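Local structure of beta-L-arabinobiosidase (Bacteroides thetaiotaomicron, 5MQR) at residues Ser474-Ala479 against Ile604-Thr609. The protein is a multidomain glycosidase, assigned as a beta-L-arabinobiosidase, that probably hydrolyses glycosidic bonds during pectin breakdown by a gut bacterium. Numbering follows the deposited sequence.
Sequences SFDLSA and IANVKT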
loop_
_atom_site.group_PDB
_atom_site.type_symbol
_atom_site.label_atom_id
_atom_site.label_comp_id
_atom_site.label_asym_id
_atom_site.label_seq_id
_atom_site.Cartn_x
_atom_site.Cartn_y
_atom_site.Cartn_z
ATOM N N SER A 474 -16.142 -7.165 16.344
ATOM C CA SER A 474 -16.329 -7.731 17.661
ATOM C C SER A 474 -15.151 -7.450 18.566
ATOM O O SER A 474 -14.037 -7.213 18.109
ATOM C CB SER A 474 -16.611 -9.224 17.583
ATOM O OG SER A 474 -15.498 -9.874 17.042
ATOM N N PHE A 475 -15.428 -7.439 19.859
ATOM C CA PHE A 475 -14.412 -7.163 20.857
ATOM C C PHE A 475 -14.976 -7.471 22.217
ATOM O O PHE A 475 -16.194 -7.493 22.394
ATOM C CB PHE A 475 -13.916 -5.692 20.797
ATOM C CG PHE A 475 -15.015 -4.662 20.895
ATOM C CD1 PHE A 475 -15.423 -4.179 22.135
ATOM C CD2 PHE A 475 -15.635 -4.170 19.752
ATOM C CE1 PHE A 475 -16.436 -3.250 22.231
ATOM C CE2 PHE A 475 -16.654 -3.229 19.852
ATOM C CZ PHE A 475 -17.054 -2.775 21.090
ATOM N N ASP A 476 -14.080 -7.732 23.163
ATOM C CA ASP A 476 -14.440 -7.860 24.569
ATOM C C ASP A 476 -14.254 -6.515 25.246
ATOM O O ASP A 476 -13.292 -5.816 24.981
ATOM C CB ASP A 476 -13.597 -8.931 25.249
ATOM C CG ASP A 476 -13.857 -10.297 24.691
ATOM O OD1 ASP A 476 -15.031 -10.711 24.673
ATOM O OD2 ASP A 476 -12.903 -10.966 24.257
ATOM N N LEU A 477 -15.174 -6.182 26.139
ATOM C CA LEU A 477 -15.274 -4.861 26.750
ATOM C C LEU A 477 -15.481 -5.034 28.233
ATOM O O LEU A 477 -16.349 -5.808 28.664
ATOM C CB LEU A 477 -16.489 -4.131 26.182
ATOM C CG LEU A 477 -16.895 -2.760 26.709
ATOM C CD1 LEU A 477 -15.823 -1.708 26.478
ATOM C CD2 LEU A 477 -18.183 -2.367 25.999
ATOM N N SER A 478 -14.716 -4.291 29.013
ATOM C CA SER A 478 -14.900 -4.225 30.464
ATOM C C SER A 478 -14.759 -2.791 30.912
ATOM O O SER A 478 -13.879 -2.085 30.436
ATOM C CB SER A 478 -13.846 -5.067 31.161
ATOM O OG SER A 478 -14.218 -5.299 32.510
ATOM N N ALA A 479 -15.617 -2.372 31.828
ATOM C CA ALA A 479 -15.560 -1.041 32.424
ATOM C C ALA A 479 -15.189 -1.147 33.900
ATOM O O ALA A 479 -15.738 -1.972 34.624
ATOM C CB ALA A 479 -16.918 -0.366 32.280
ATOM N N ILE A 604 -10.462 -2.913 26.398
ATOM C CA ILE A 604 -10.905 -3.736 25.268
ATOM C C ILE A 604 -9.864 -4.796 24.939
ATOM O O ILE A 604 -8.686 -4.639 25.231
ATOM C CB ILE A 604 -11.302 -2.905 24.022
ATOM C CG1 ILE A 604 -10.137 -2.048 23.530
ATOM C CG2 ILE A 604 -12.492 -2.008 24.355
ATOM C CD1 ILE A 604 -10.408 -1.323 22.223
ATOM N N ALA A 605 -10.345 -5.892 24.365
ATOM C CA ALA A 605 -9.513 -7.008 23.975
ATOM C C ALA A 605 -10.098 -7.742 22.768
ATOM O O ALA A 605 -11.299 -7.707 22.532
ATOM C CB ALA A 605 -9.373 -7.981 25.142
ATOM N N ASN A 606 -9.227 -8.426 22.032
ATOM C CA ASN A 606 -9.630 -9.359 20.973
ATOM C C ASN A 606 -10.477 -8.651 19.914
ATOM O O ASN A 606 -11.585 -9.083 19.592
ATOM C CB ASN A 606 -10.369 -10.564 21.562
ATOM C CG ASN A 606 -9.531 -11.316 22.567
ATOM O OD1 ASN A 606 -8.403 -11.704 22.283
ATOM N ND2 ASN A 606 -10.079 -11.526 23.740
ATOM N N VAL A 607 -9.944 -7.556 19.393
ATOM C CA VAL A 607 -10.678 -6.737 18.474
ATOM C C VAL A 607 -10.569 -7.424 17.113
ATOM O O VAL A 607 -9.459 -7.598 16.615
ATOM C CB VAL A 607 -10.089 -5.319 18.417
ATOM C CG1 VAL A 607 -10.836 -4.485 17.394
ATOM C CG2 VAL A 607 -10.130 -4.670 19.790
ATOM N N LYS A 608 -11.711 -7.825 16.542
ATOM C CA LYS A 608 -11.807 -8.381 15.180
ATOM C C LYS A 608 -12.779 -7.607 14.302
ATOM O O LYS A 608 -13.876 -7.252 14.729
ATOM C CB LYS A 608 -12.324 -9.821 15.179
ATOM C CG LYS A 608 -11.549 -10.804 16.020
ATOM C CD LYS A 608 -12.231 -12.177 15.931
ATOM C CE LYS A 608 -11.930 -13.070 17.136
ATOM N NZ LYS A 608 -10.524 -13.583 17.100
ATOM N N THR A 609 -12.396 -7.416 13.047
ATOM C CA THR A 609 -13.320 -6.948 12.044
ATOM C C THR A 609 -13.302 -7.904 10.853
ATOM O O THR A 609 -12.329 -8.641 10.621
ATOM C CB THR A 609 -13.070 -5.479 11.632
ATOM O OG1 THR A 609 -11.866 -5.360 10.872
ATOM C CG2 THR A 609 -12.978 -4.576 12.868
HETATM O O HOH W 1 -13.578 -10.893 19.281
#
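The carboxylate of Asp476 and the side-chain amide of Asn606 stand with their planes 90° apart. Asn606 ND2 donates a nearly straight hydrogen bond to Asp476 OD2 (2.9 Å), giving its N-H within the amide's own plane and meeting the oxygen nearly along the C-O axis. Asp476 CG sits anti to its carbonyl carbon (chi1 -65°), which brings OD2 to the amide while OD1 is hydrogen-bonded to His531 on the adjoining strand; an acid suits a place with a partner for each oxygen. With an alanine in place of this acid, the Asn606 amide would probably be freer to turn and His531 ND1 would lose its partner. The Phe475 ring is approached obliquely by Ile604 CG2, 4.3 Å from CD1, and packs edge-to-face with Phe569 of the opposing sheet. The strands run antiparallel but are interrupted by a beta bulge: Asn606 and Val607 together lie across from Phe475. Asn606 has a left-handed helical backbone, which asparagine tolerates better than most residues with side chains. Its carbonyl O accepts a water bond (2.7 Å), and that water also reaches Ser474 OG at 3.1 Å. Hydrogen-bonded pairs flank the bulge, nearly straight both ways between Ser474 and Lys608, while between Asp476 and Ala605 the return bond from Ala605 N is bent (147°). Leu477 CD1 meets Ile604 CG2 at 4.0 Å, branched apolar chains fitting the core of this beta sandwich, where Leu487 and Ile489 close in from the other sheet.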